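Local coordinates for oxidoreductase, NAD-binding/iron-sulfur cluster-binding protein (Nitratireductor pacificus pht-3B, PDB 6ZXU) that reductively dehalogenates its substrates with a bound cobalamin and probably draws the electrons from two [4Fe-4S] clusters, at residues A[42-47]-A[266-270]. Sequence-based numbering, arbitrary orientation.
Sequences PLALER and IDGTR
One backbone hydrogen bond joins 42-47 to 266-270: Arg-270 N donates to Pro-42 O at 2.9 Å, almost in line with the carbonyl. Thr-269 packs beside this bond. Its CB lies 3.3 Å from Pro-42 O. Its methyl CG2, anti to the carbonyl carbon, rests against the backbone of Leu-43, and OG1 is 4.0 Å from Ala-44 CB. Leu-43 and Arg-270 run side by side in the same direction, with CD2 of the leucine on CD of the arginine at 4.0 Å. The guanidinium of Arg-270 continues to salt bridges with Glu-274 and Asp-275.

At the other end, Arg-47 reaches Asp-267 with an extended chain. Arg-47 NH2 donates a hydrogen bond to Asp-267 OD2 at 2.9 Å, part of a salt bridge, on the syn side but 25° out of the carboxylate plane. NE adds only a weak hydrogen bond to the same oxygen. A water accepts from NE of Arg-47 and donates to OD2 of Asp-267 and to OE2 of Glu-46. It thus bridges two carboxylates whose like charges are close; Arg-36 also pairs with Glu-46.

Ala-44 centres an inverse gamma turn. This is loop-to-loop packing away from the cofactors, joining the N-terminal region to the connection between helices 260-264 and 274-278.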
loop_
_atom_site.group_PDB
_atom_site.type_symbol
_atom_site.label_atom_id
_atom_site.label_comp_id
_atom_site.label_asym_id
_atom_site.label_seq_id
_atom_site.Cartn_x
_atom_site.Cartn_y
_atom_site.Cartn_z
ATOM N N PRO A 42 5.932 6.686 14.883
ATOM C CA PRO A 42 5.141 7.926 14.887
ATOM C C PRO A 42 4.737 8.439 16.251
ATOM O O PRO A 42 4.266 9.560 16.323
ATOM C CB PRO A 42 3.939 7.519 14.073
ATOM C CG PRO A 42 3.721 6.084 14.401
ATOM C CD PRO A 42 5.099 5.502 14.579
ATOM N N LEU A 43 4.966 7.698 17.337
ATOM C CA LEU A 43 4.648 8.098 18.659
ATOM C C LEU A 43 5.930 8.457 19.435
ATOM O O LEU A 43 7.012 7.909 19.176
ATOM C CB LEU A 43 3.867 6.959 19.401
ATOM C CG LEU A 43 2.551 6.547 18.754
ATOM C CD1 LEU A 43 2.075 5.277 19.429
ATOM C CD2 LEU A 43 1.479 7.648 18.908
ATOM N N ALA A 44 5.773 9.340 20.406
ATOM C CA ALA A 44 6.923 9.849 21.209
ATOM C C ALA A 44 7.230 8.882 22.377
ATOM O O ALA A 44 7.292 9.287 23.539
ATOM C CB ALA A 44 6.663 11.274 21.741
ATOM N N LEU A 45 7.524 7.638 22.035
ATOM C CA LEU A 45 7.814 6.597 23.011
ATOM C C LEU A 45 9.100 6.905 23.812
ATOM O O LEU A 45 9.220 6.564 24.972
ATOM C CB LEU A 45 7.936 5.241 22.337
ATOM C CG LEU A 45 6.721 4.756 21.524
ATOM C CD1 LEU A 45 6.962 3.362 20.947
ATOM C CD2 LEU A 45 5.466 4.831 22.317
ATOM N N GLU A 46 10.035 7.557 23.195
ATOM C CA GLU A 46 11.258 7.917 23.847
ATOM C C GLU A 46 11.102 8.979 24.922
ATOM O O GLU A 46 12.069 9.298 25.616
ATOM C CB GLU A 46 12.323 8.335 22.802
ATOM C CG GLU A 46 12.151 9.756 22.221
ATOM C CD GLU A 46 11.089 9.899 21.067
ATOM O OE1 GLU A 46 10.374 8.905 20.723
ATOM O OE2 GLU A 46 10.956 11.036 20.546
ATOM N N ARG A 47 9.927 9.564 25.092
ATOM C CA ARG A 47 9.694 10.542 26.150
ATOM C C ARG A 47 8.897 9.965 27.297
ATOM O O ARG A 47 8.482 10.711 28.180
ATOM C CB ARG A 47 8.971 11.773 25.538
ATOM C CG ARG A 47 9.871 12.542 24.602
ATOM C CD ARG A 47 9.181 13.818 24.163
ATOM N NE ARG A 47 10.039 14.622 23.294
ATOM C CZ ARG A 47 10.756 15.664 23.697
ATOM N NH1 ARG A 47 10.763 16.042 24.963
ATOM N NH2 ARG A 47 11.494 16.339 22.812
ATOM N N ILE A 266 6.433 17.852 18.920
ATOM C CA ILE A 266 7.506 18.771 18.500
ATOM C C ILE A 266 8.527 18.102 17.580
ATOM O O ILE A 266 9.145 18.762 16.706
ATOM C CB ILE A 266 8.156 19.440 19.752
ATOM C CG1 ILE A 266 8.949 20.670 19.326
ATOM C CG2 ILE A 266 9.103 18.540 20.564
ATOM C CD1 ILE A 266 8.072 21.887 19.020
ATOM N N ASP A 267 8.758 16.821 17.817
ATOM C CA ASP A 267 9.754 16.081 17.040
ATOM C C ASP A 267 9.188 15.445 15.786
ATOM O O ASP A 267 9.821 14.637 15.154
ATOM C CB ASP A 267 10.417 15.013 17.957
ATOM C CG ASP A 267 11.357 15.652 19.033
ATOM O OD1 ASP A 267 12.028 16.726 18.719
ATOM O OD2 ASP A 267 11.371 15.156 20.202
ATOM N N GLY A 268 7.953 15.767 15.467
ATOM C CA GLY A 268 7.293 15.248 14.274
ATOM C C GLY A 268 6.398 14.069 14.506
ATOM O O GLY A 268 6.147 13.315 13.621
ATOM N N THR A 269 5.956 13.891 15.723
ATOM C CA THR A 269 5.200 12.767 16.127
ATOM C C THR A 269 3.704 13.093 16.074
ATOM O O THR A 269 3.334 14.258 15.945
ATOM C CB THR A 269 5.676 12.315 17.547
ATOM O OG1 THR A 269 5.681 13.393 18.504
ATOM C CG2 THR A 269 7.067 11.733 17.458
ATOM N N ARG A 270 2.869 12.094 16.294
ATOM C CA ARG A 270 1.425 12.256 16.273
ATOM C C ARG A 270 0.955 13.234 17.406
ATOM O O ARG A 270 1.227 13.000 18.572
ATOM C CB ARG A 270 0.762 10.938 16.471
ATOM C CG ARG A 270 -0.730 10.944 16.356
ATOM C CD ARG A 270 -1.267 9.522 16.643
ATOM N NE ARG A 270 -2.718 9.502 16.707
ATOM C CZ ARG A 270 -3.484 9.433 15.618
ATOM N NH1 ARG A 270 -4.817 9.513 15.711
ATOM N NH2 ARG A 270 -2.905 9.328 14.417
HETATM O O HOH W 1 9.610 13.433 20.614
#